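Local coordinates for 122aa long conserved hypothetical protein (Sulfolobus tokodaii, PDB 1WOL) that is of unknown function but has the all-helical architecture of the HEPN domain, a fold related to the C-terminal domain of kanamycin nucleotidyltransferase, at residues T74-Q79 with D104-C109; K9-D14 with E39-G44; K43-F48 with N115-Q120. One frame throughout, in Å; residues are numbered along the deposited sequence.

How the interactions relate
Helix 27-48 serves interactions 2 and 3 and helix 100-120 serves interactions 1 and 3, while helix 4-23 enters through interaction 2 and helix 67-77 through interaction 1. Interaction 1 is the buried one, its centre about 6 Å from that of the chain, and it is built from an aromatic ring, sulfur atoms and two nearby disulfides. Interactions 2 and 3 are only partly buried: the former pairs alanines beside a lysine stem, the latter sets a leucine among valine, tryptophan and glutamine. They share Lys43 and Gly44 and touch through Ala41 and Val117, and the Glu12-Lys118 salt bridge joins helix 4-23 to helix 100-120.

Interaction 1 (T74-Q79 with D104-C109); sequences TFLDKQ and DECINC. With TBU (tertiary-butyl alcohol), chain C.
Phe75 reaches from helix 67-77 onto helix 100-120, where its ring settles against Glu105, Cys106 and Cys109. Its CG stands anti to the backbone N (chi1 175°), which sets CG on the side facing helix 100-120. Two sulfurs approach the ring obliquely, each about 60° off the ring normal: Cys106 SG lies 3.7 Å from Phe75 CE2, and Cys109 SG 4.0 Å from Phe75 CD2. Both are sulfur-aromatic contacts, and CA of Cys106 meets the ring edge in plane. The Glu105 and Phe75 side chains cross at about a right angle, carboxylate and ring planes 64° apart, with Glu105 OE1 3.7 Å from Phe75 CZ, while Glu105 OE2 is engaged in a salt bridge with Arg101.

The two faces are covered differently. Over the centre of one sits Gln79 NE2, 3.8 Å above the plane; over the centre of the other sits C3 of the bound tertiary-butyl alcohol, at 4.2 Å. Gln79 is bent at chi2, and NE2 donates to Phe75 O at 3.0 Å from above the carbonyl plane, whereas Lys78 N reaches that oxygen from the opposite face. The same amide group rests on a sulfur, Gln79 CD being 3.8 Å from Cys106 SG. Next along helix 67-77, Leu76 CD1 packs 3.9 Å from Cys109 CB. An alanine in place of Phe75 would probably leave both sulfurs without their aromatic partner and open a gap between the Gln79 amide and the alcohol.

Both sulfurs that touch the ring belong to disulfides: Cys109 is bonded to Cys72 on helix 67-77, and Cys106 to Cys31 on helix 27-48. Apolar and sulfur-aromatic contacts thus fill the interface that the Cys72-Cys109 bond closes, while Cys31-Cys106 ties helix 100-120 to helix 27-48.

Interaction 2 (K9-D14 with E39-G44); sequences KQAERD and EKAVKG
A helical hairpin, formed by helix 4-23 and helix 27-48 running in opposite directions, brings Ala11 and Gln10 against Lys40 and Ala41. The local axes stand 162° apart in direction and approach to 8.1 Å, a close spacing that small residues make possible. The nearest alpha carbons of the two segments are Ala11 CA and Lys40 CA, 5.3 Å apart.

At Ala11 the methyl group does the touching: CB lies 3.8 Å from the backbone N of Ala41 and 4.1 Å from Ala41 CB. The two methyl groups thus meet directly, and Ala11 CB also lies 4.1 Å from Lys40 CB.

The hairpin is the first pair of helices in the helical bundle of this HEPN domain, and helix 100-120 packs on the same seam, with Leu114 against Ala11 and Val117 against Ala41. On the other flank of the alanine pair the seam is covered by the aliphatic stem of Lys40. Here CG is anti to the carbonyl carbon, and a nearly eclipsed chi2 of 21° bends the chain about CB-CG and sets the place of CD; the end of the side chain leads away from helix 4-23. Two residues one turn apart on that helix both meet the stem at CG. Gln10 CB comes within 3.9 Å of Lys40 CG, its extended chain passing the lysine at a slant, and Asp14 OD2 comes within 4.0 Å of the same CG, the two side chains crossing at about a right angle.

Although Asp14 and Lys40 carry opposite charges, Asp14 OD2 and Lys40 NZ remain 5.8 Å apart, so any attraction between them acts at a distance and not through a salt bridge. Asp14 also packs against Gln36 and Cys37, a turn earlier on helix 27-48.

Interaction 3 (K43-F48 with N115-Q120); sequences KGLLQF and NWVKGQ
Leu45 and Trp116 both hold CG anti to the backbone N, with chi1 of 177° and 170°, which sets each CG beside its own carbonyl carbon; beyond it Leu45 CD2 meets the six-membered ring of the indole. Leu45 CD2 lies 3.9 Å from Trp116 CZ3, with CH2 next to it almost as near; the methyl approaches the ring obliquely, and the two side chains cross at about a right angle. Closer to the backbone, Leu45 CB packs on Val117 CG1, also at 3.9 Å. The other leucine methyl, CD1, faces the stem of Gln120, whose CB is 3.8 Å away. A single leucine thus fits among three residues of helix 100-120.

The pair belongs to the helical bundle of the HEPN domain: the end of helix 27-48 runs alongside the end of helix 100-120 in nearly the same direction, 19° apart, although 66 residues separate the two segments in the chain. Their axes come to 9.7 Å, and the nearest alpha carbons, Leu45 CA and Val117 CA, are 6.0 Å apart, a spacing that leaves room for branched side chains. Val117 also touches Ile8 of helix 4-23, which places this seam beside a third helix.

Gln120 turns its extended chain back over the tryptophan, the end of its side chain lying over one indole face, while Pro66 packs on Trp116 from a loop. Toward the helix ends Phe48 takes over: the backbone O of Gln120 lies oblique to its ring, 3.5 Å from Phe48 CE2, and the phenylalanine also meets Val4 and Lys122.

Interaction 1 (T74-Q79 with D104-C109)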
loop_
_atom_site.group_PDB
_atom_site.type_symbol
_atom_site.label_atom_id
_atom_site.label_comp_id
_atom_site.label_asym_id
_atom_site.label_seq_id
_atom_site.Cartn_x
_atom_site.Cartn_y
_atom_site.Cartn_z
ATOM N N THR A 74 0.937 7.110 5.216
ATOM C CA THR A 74 1.512 6.910 6.572
ATOM C C THR A 74 0.945 5.664 7.230
ATOM O O THR A 74 1.690 4.851 7.865
ATOM C CB THR A 74 1.281 8.188 7.429
ATOM O OG1 THR A 74 2.051 9.208 6.799
ATOM C CG2 THR A 74 1.671 8.028 8.970
ATOM N N PHE A 75 -0.382 5.460 7.107
ATOM C CA PHE A 75 -1.038 4.322 7.736
ATOM C C PHE A 75 -0.515 3.053 7.078
ATOM O O PHE A 75 -0.265 2.049 7.840
ATOM C CB PHE A 75 -2.564 4.451 7.527
ATOM C CG PHE A 75 -3.371 3.312 8.015
ATOM C CD1 PHE A 75 -3.534 3.051 9.362
ATOM C CD2 PHE A 75 -3.977 2.410 7.094
ATOM C CE1 PHE A 75 -4.257 1.912 9.784
ATOM C CE2 PHE A 75 -4.697 1.290 7.558
ATOM C CZ PHE A 75 -4.848 1.014 8.887
ATOM N N LEU A 76 -0.447 2.972 5.749
ATOM C CA LEU A 76 -0.022 1.723 5.111
ATOM C C LEU A 76 1.477 1.441 5.385
ATOM O O LEU A 76 1.891 0.263 5.403
ATOM C CB LEU A 76 -0.265 1.774 3.631
ATOM C CG LEU A 76 -1.781 1.574 3.327
ATOM C CD1 LEU A 76 -1.961 1.751 1.778
ATOM C CD2 LEU A 76 -2.238 0.207 3.775
ATOM N N ASP A 77 2.232 2.514 5.529
ATOM C CA ASP A 77 3.697 2.355 5.747
ATOM C C ASP A 77 3.925 1.621 7.032
ATOM O O ASP A 77 5.028 1.039 7.188
ATOM C CB ASP A 77 4.344 3.688 5.857
ATOM C CG ASP A 77 4.784 4.228 4.529
ATOM O OD1 ASP A 77 4.829 3.527 3.471
ATOM O OD2 ASP A 77 5.125 5.477 4.461
ATOM N N LYS A 78 2.979 1.634 7.952
ATOM C CA LYS A 78 3.168 0.865 9.199
ATOM C C LYS A 78 2.987 -0.676 8.992
ATOM O O LYS A 78 3.319 -1.445 9.898
ATOM C CB LYS A 78 2.151 1.258 10.260
ATOM C CG LYS A 78 2.034 2.691 10.627
ATOM C CD LYS A 78 3.339 3.296 10.840
ATOM C CE LYS A 78 3.293 4.848 10.648
ATOM N NZ LYS A 78 3.900 5.273 9.297
ATOM N N GLN A 79 2.479 -1.147 7.859
ATOM C CA GLN A 79 2.210 -2.565 7.690
ATOM C C GLN A 79 3.579 -3.248 7.318
ATOM O O GLN A 79 4.486 -2.552 6.876
ATOM C CB GLN A 79 1.098 -2.760 6.648
ATOM C CG GLN A 79 -0.115 -1.795 6.932
ATOM C CD GLN A 79 -0.797 -1.793 8.351
ATOM O OE1 GLN A 79 -0.879 -2.823 8.984
ATOM N NE2 GLN A 79 -1.316 -0.587 8.819
ATOM N N ASP A 104 -10.217 -3.875 6.322
ATOM C CA ASP A 104 -10.964 -2.838 5.599
ATOM C C ASP A 104 -10.220 -1.560 5.522
ATOM O O ASP A 104 -10.190 -0.925 4.446
ATOM C CB ASP A 104 -12.362 -2.532 6.295
ATOM C CG ASP A 104 -13.295 -3.651 6.200
ATOM O OD1 ASP A 104 -13.037 -4.693 5.556
ATOM O OD2 ASP A 104 -14.402 -3.488 6.830
ATOM N N GLU A 105 -9.611 -1.056 6.596
ATOM C CA GLU A 105 -8.906 0.251 6.515
ATOM C C GLU A 105 -7.703 0.163 5.591
ATOM O O GLU A 105 -7.411 1.109 4.840
ATOM C CB GLU A 105 -8.426 0.627 7.936
ATOM C CG GLU A 105 -9.663 0.946 8.782
ATOM C CD GLU A 105 -9.286 1.401 10.231
ATOM O OE1 GLU A 105 -8.102 1.409 10.581
ATOM O OE2 GLU A 105 -10.312 1.721 10.909
ATOM N N CYS A 106 -6.999 -0.924 5.640
ATOM C CA CYS A 106 -5.831 -1.073 4.742
ATOM C C CYS A 106 -6.334 -1.214 3.279
ATOM O O CYS A 106 -5.740 -0.493 2.419
ATOM C CB CYS A 106 -5.106 -2.393 5.018
ATOM S SG CYS A 106 -4.125 -2.239 6.624
ATOM N N ILE A 107 -7.321 -2.041 2.946
ATOM C CA ILE A 107 -7.767 -2.198 1.564
ATOM C C ILE A 107 -8.253 -0.814 1.079
ATOM O O ILE A 107 -7.942 -0.436 -0.056
ATOM C CB ILE A 107 -8.843 -3.248 1.512
ATOM C CG1 ILE A 107 -8.128 -4.650 1.625
ATOM C CG2 ILE A 107 -9.561 -3.187 0.120
ATOM C CD1 ILE A 107 -9.161 -5.810 1.908
ATOM N N ASN A 108 -9.076 -0.207 1.900
ATOM C CA ASN A 108 -9.611 1.098 1.400
ATOM C C ASN A 108 -8.622 2.179 1.237
ATOM O O ASN A 108 -8.789 3.054 0.311
ATOM C CB ASN A 108 -10.770 1.461 2.358
ATOM C CG ASN A 108 -11.885 0.508 2.192
ATOM O OD1 ASN A 108 -12.039 -0.242 1.250
ATOM N ND2 ASN A 108 -12.825 0.565 3.197
ATOM N N CYS A 109 -7.560 2.198 2.048
ATOM C CA CYS A 109 -6.506 3.164 1.764
ATOM C C CYS A 109 -5.775 2.814 0.504
ATOM O O CYS A 109 -5.298 3.664 -0.219
ATOM C CB CYS A 109 -5.458 3.188 2.900
ATOM S SG CYS A 109 -5.888 4.394 4.185
HETATM O O TBU C . -8.021 6.783 8.493
HETATM C C TBU C . -6.976 5.799 8.431
HETATM C C1 TBU C . -6.431 5.716 9.910
HETATM C C2 TBU C . -5.899 6.305 7.509
HETATM C C3 TBU C . -7.574 4.526 7.908
#

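Interaction 2 (K9-D14 with E39-G44)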
loop_
_atom_site.group_PDB
_atom_site.type_symbol
_atom_site.label_atom_id
_atom_site.label_comp_id
_atom_site.label_asym_id
_atom_site.label_seq_id
_atom_site.Cartn_x
_atom_site.Cartn_y
_atom_site.Cartn_z
ATOM N N LYS A 9 -0.518 -2.782 -13.138
ATOM C CA LYS A 9 -1.092 -4.137 -13.110
ATOM C C LYS A 9 -0.649 -4.771 -11.802
ATOM O O LYS A 9 -1.566 -5.511 -11.238
ATOM C CB LYS A 9 -0.517 -4.987 -14.286
ATOM C CG LYS A 9 -1.212 -4.720 -15.611
ATOM C CD LYS A 9 -0.812 -5.776 -16.654
ATOM C CE LYS A 9 0.436 -5.455 -17.332
ATOM N NZ LYS A 9 0.621 -6.461 -18.576
ATOM N N GLN A 10 0.606 -4.624 -11.374
ATOM C CA GLN A 10 1.019 -5.278 -10.107
ATOM C C GLN A 10 0.138 -4.741 -9.011
ATOM O O GLN A 10 -0.325 -5.516 -8.106
ATOM C CB GLN A 10 2.435 -4.924 -9.733
ATOM C CG GLN A 10 3.432 -5.673 -10.572
ATOM C CD GLN A 10 4.798 -5.389 -9.935
ATOM O OE1 GLN A 10 5.281 -6.090 -8.992
ATOM N NE2 GLN A 10 5.375 -4.281 -10.370
ATOM N N ALA A 11 -0.156 -3.445 -9.058
ATOM C CA ALA A 11 -0.966 -2.921 -7.914
ATOM C C ALA A 11 -2.394 -3.429 -7.998
ATOM O O ALA A 11 -2.944 -3.716 -6.887
ATOM C CB ALA A 11 -0.969 -1.307 -8.030
ATOM N N GLU A 12 -2.993 -3.539 -9.190
ATOM C CA GLU A 12 -4.367 -3.996 -9.294
ATOM C C GLU A 12 -4.433 -5.443 -8.815
ATOM O O GLU A 12 -5.349 -5.884 -8.141
ATOM C CB GLU A 12 -4.823 -3.869 -10.776
ATOM C CG GLU A 12 -4.792 -2.424 -11.028
ATOM C CD GLU A 12 -5.480 -1.990 -12.150
ATOM O OE1 GLU A 12 -5.204 -2.703 -13.189
ATOM O OE2 GLU A 12 -6.226 -0.923 -11.926
ATOM N N ARG A 13 -3.365 -6.234 -9.108
ATOM C CA ARG A 13 -3.442 -7.667 -8.698
ATOM C C ARG A 13 -3.248 -7.753 -7.162
ATOM O O ARG A 13 -3.894 -8.633 -6.522
ATOM C CB ARG A 13 -2.192 -8.383 -9.396
ATOM C CG ARG A 13 -2.230 -9.967 -9.165
ATOM C CD ARG A 13 -3.455 -10.510 -10.008
ATOM N NE ARG A 13 -3.257 -11.963 -10.135
ATOM C CZ ARG A 13 -3.959 -12.636 -10.964
ATOM N NH1 ARG A 13 -4.870 -11.908 -11.779
ATOM N NH2 ARG A 13 -3.941 -13.964 -10.905
ATOM N N ASP A 14 -2.375 -6.934 -6.592
ATOM C CA ASP A 14 -2.168 -6.920 -5.137
ATOM C C ASP A 14 -3.521 -6.566 -4.462
ATOM O O ASP A 14 -3.843 -7.110 -3.405
ATOM C CB ASP A 14 -1.092 -5.874 -4.739
ATOM C CG ASP A 14 0.305 -6.309 -5.134
ATOM O OD1 ASP A 14 0.437 -7.501 -5.354
ATOM O OD2 ASP A 14 1.197 -5.464 -5.150
ATOM N N GLU A 39 2.258 0.882 -2.647
ATOM C CA GLU A 39 3.688 1.103 -3.039
ATOM C C GLU A 39 3.857 0.917 -4.564
ATOM O O GLU A 39 4.509 1.751 -5.219
ATOM C CB GLU A 39 4.609 0.105 -2.251
ATOM C CG GLU A 39 6.129 0.480 -2.605
ATOM C CD GLU A 39 7.127 -0.571 -2.199
ATOM O OE1 GLU A 39 6.840 -1.438 -1.322
ATOM O OE2 GLU A 39 8.251 -0.487 -2.785
ATOM N N LYS A 40 3.327 -0.110 -5.199
ATOM C CA LYS A 40 3.456 -0.306 -6.617
ATOM C C LYS A 40 2.796 0.815 -7.409
ATOM O O LYS A 40 3.336 1.290 -8.423
ATOM C CB LYS A 40 2.963 -1.682 -7.020
ATOM C CG LYS A 40 3.909 -2.948 -6.692
ATOM C CD LYS A 40 4.987 -2.944 -5.642
ATOM C CE LYS A 40 5.760 -4.231 -5.677
ATOM N NZ LYS A 40 6.804 -4.010 -4.721
ATOM N N ALA A 41 1.608 1.228 -7.008
ATOM C CA ALA A 41 0.935 2.358 -7.694
ATOM C C ALA A 41 1.756 3.633 -7.634
ATOM O O ALA A 41 1.851 4.227 -8.686
ATOM C CB ALA A 41 -0.405 2.579 -6.956
ATOM N N VAL A 42 2.307 3.961 -6.484
ATOM C CA VAL A 42 3.100 5.221 -6.343
ATOM C C VAL A 42 4.367 5.034 -7.135
ATOM O O VAL A 42 4.730 5.983 -7.838
ATOM C CB VAL A 42 3.297 5.533 -4.914
ATOM C CG1 VAL A 42 4.275 6.693 -4.764
ATOM C CG2 VAL A 42 1.917 5.969 -4.354
ATOM N N LYS A 43 4.933 3.816 -7.197
ATOM C CA LYS A 43 6.156 3.762 -8.085
ATOM C C LYS A 43 5.802 3.887 -9.572
ATOM O O LYS A 43 6.666 4.422 -10.428
ATOM C CB LYS A 43 6.895 2.389 -7.791
ATOM C CG LYS A 43 7.772 2.580 -6.604
ATOM C CD LYS A 43 8.441 1.385 -6.037
ATOM C CE LYS A 43 9.524 1.773 -5.023
ATOM N NZ LYS A 43 9.820 0.520 -4.160
ATOM N N GLY A 44 4.626 3.450 -9.948
ATOM C CA GLY A 44 4.102 3.595 -11.269
ATOM C C GLY A 44 3.970 5.106 -11.588
ATOM O O GLY A 44 4.279 5.564 -12.667
#

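Interaction 3 (K43-F48 with N115-Q120)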
loop_
_atom_site.group_PDB
_atom_site.type_symbol
_atom_site.label_atom_id
_atom_site.label_comp_id
_atom_site.label_asym_id
_atom_site.label_seq_id
_atom_site.Cartn_x
_atom_site.Cartn_y
_atom_site.Cartn_z
ATOM N N LYS A 43 4.933 3.816 -7.197
ATOM C CA LYS A 43 6.156 3.762 -8.085
ATOM C C LYS A 43 5.802 3.887 -9.572
ATOM O O LYS A 43 6.666 4.422 -10.428
ATOM C CB LYS A 43 6.895 2.389 -7.791
ATOM C CG LYS A 43 7.772 2.580 -6.604
ATOM C CD LYS A 43 8.441 1.385 -6.037
ATOM C CE LYS A 43 9.524 1.773 -5.023
ATOM N NZ LYS A 43 9.820 0.520 -4.160
ATOM N N GLY A 44 4.626 3.450 -9.948
ATOM C CA GLY A 44 4.102 3.595 -11.269
ATOM C C GLY A 44 3.970 5.106 -11.588
ATOM O O GLY A 44 4.279 5.564 -12.667
ATOM N N LEU A 45 3.378 5.810 -10.622
ATOM C CA LEU A 45 3.215 7.288 -10.838
ATOM C C LEU A 45 4.581 7.972 -10.968
ATOM O O LEU A 45 4.764 8.862 -11.837
ATOM C CB LEU A 45 2.502 7.891 -9.625
ATOM C CG LEU A 45 2.318 9.436 -9.651
ATOM C CD1 LEU A 45 1.403 9.772 -10.745
ATOM C CD2 LEU A 45 1.870 9.865 -8.235
ATOM N N LEU A 46 5.497 7.618 -10.113
ATOM C CA LEU A 46 6.879 8.293 -10.142
ATOM C C LEU A 46 7.504 8.010 -11.473
ATOM O O LEU A 46 8.202 8.915 -12.063
ATOM C CB LEU A 46 7.716 7.750 -9.068
ATOM C CG LEU A 46 7.752 8.590 -7.805
ATOM C CD1 LEU A 46 6.400 9.196 -7.564
ATOM C CD2 LEU A 46 8.359 7.752 -6.666
ATOM N N GLN A 47 7.327 6.805 -12.018
ATOM C CA GLN A 47 7.906 6.549 -13.320
ATOM C C GLN A 47 7.253 7.329 -14.392
ATOM O O GLN A 47 7.957 7.831 -15.324
ATOM C CB GLN A 47 7.839 5.024 -13.705
ATOM C CG GLN A 47 8.712 4.657 -14.914
ATOM C CD GLN A 47 8.966 3.113 -15.028
ATOM O OE1 GLN A 47 9.278 2.391 -14.050
ATOM N NE2 GLN A 47 8.864 2.642 -16.229
ATOM N N PHE A 48 5.922 7.491 -14.345
ATOM C CA PHE A 48 5.192 8.213 -15.360
ATOM C C PHE A 48 5.638 9.659 -15.325
ATOM O O PHE A 48 5.657 10.331 -16.411
ATOM C CB PHE A 48 3.700 8.160 -15.054
ATOM C CG PHE A 48 2.843 9.030 -15.942
ATOM C CD1 PHE A 48 2.367 8.581 -17.224
ATOM C CD2 PHE A 48 2.514 10.304 -15.476
ATOM C CE1 PHE A 48 1.572 9.465 -18.019
ATOM C CE2 PHE A 48 1.692 11.215 -16.269
ATOM C CZ PHE A 48 1.248 10.764 -17.526
ATOM N N ASN A 115 -6.502 4.767 -6.853
ATOM C CA ASN A 115 -7.385 5.580 -7.765
ATOM C C ASN A 115 -6.752 6.943 -7.939
ATOM O O ASN A 115 -6.952 7.558 -9.065
ATOM C CB ASN A 115 -8.755 5.845 -7.115
ATOM C CG ASN A 115 -9.625 4.705 -7.048
ATOM O OD1 ASN A 115 -9.524 3.813 -7.802
ATOM N ND2 ASN A 115 -10.642 4.802 -6.120
ATOM N N TRP A 116 -6.109 7.466 -6.909
ATOM C CA TRP A 116 -5.501 8.855 -6.996
ATOM C C TRP A 116 -4.338 8.762 -8.004
ATOM O O TRP A 116 -4.164 9.604 -8.871
ATOM C CB TRP A 116 -5.104 9.234 -5.631
ATOM C CG TRP A 116 -4.263 10.484 -5.611
ATOM C CD1 TRP A 116 -4.735 11.836 -5.679
ATOM C CD2 TRP A 116 -2.850 10.570 -5.484
ATOM N NE1 TRP A 116 -3.642 12.706 -5.574
ATOM C CE2 TRP A 116 -2.492 11.963 -5.442
ATOM C CE3 TRP A 116 -1.841 9.602 -5.363
ATOM C CZ2 TRP A 116 -1.165 12.412 -5.294
ATOM C CZ3 TRP A 116 -0.534 10.054 -5.226
ATOM C CH2 TRP A 116 -0.203 11.443 -5.190
ATOM N N VAL A 117 -3.581 7.659 -7.994
ATOM C CA VAL A 117 -2.523 7.545 -8.976
ATOM C C VAL A 117 -3.128 7.391 -10.351
ATOM O O VAL A 117 -2.641 8.010 -11.303
ATOM C CB VAL A 117 -1.650 6.223 -8.640
ATOM C CG1 VAL A 117 -0.774 5.865 -9.883
ATOM C CG2 VAL A 117 -0.884 6.474 -7.428
ATOM N N LYS A 118 -4.161 6.563 -10.565
ATOM C CA LYS A 118 -4.712 6.332 -11.895
ATOM C C LYS A 118 -5.199 7.677 -12.496
ATOM O O LYS A 118 -5.034 7.916 -13.718
ATOM C CB LYS A 118 -5.764 5.257 -11.835
ATOM C CG LYS A 118 -5.085 3.894 -11.665
ATOM C CD LYS A 118 -6.153 2.841 -11.495
ATOM C CE LYS A 118 -6.738 2.242 -12.700
ATOM N NZ LYS A 118 -7.905 1.396 -11.996
ATOM N N GLY A 119 -5.683 8.516 -11.611
ATOM C CA GLY A 119 -6.263 9.770 -12.074
ATOM C C GLY A 119 -5.188 10.650 -12.671
ATOM O O GLY A 119 -5.487 11.639 -13.430
ATOM N N GLN A 120 -3.954 10.430 -12.322
ATOM C CA GLN A 120 -2.896 11.308 -12.783
ATOM C C GLN A 120 -2.150 10.825 -13.962
ATOM O O GLN A 120 -1.319 11.579 -14.540
ATOM C CB GLN A 120 -1.908 11.506 -11.662
ATOM C CG GLN A 120 -2.449 12.301 -10.441
ATOM C CD GLN A 120 -1.521 12.207 -9.280
ATOM O OE1 GLN A 120 -1.695 11.297 -8.384
ATOM N NE2 GLN A 120 -0.536 13.092 -9.185
#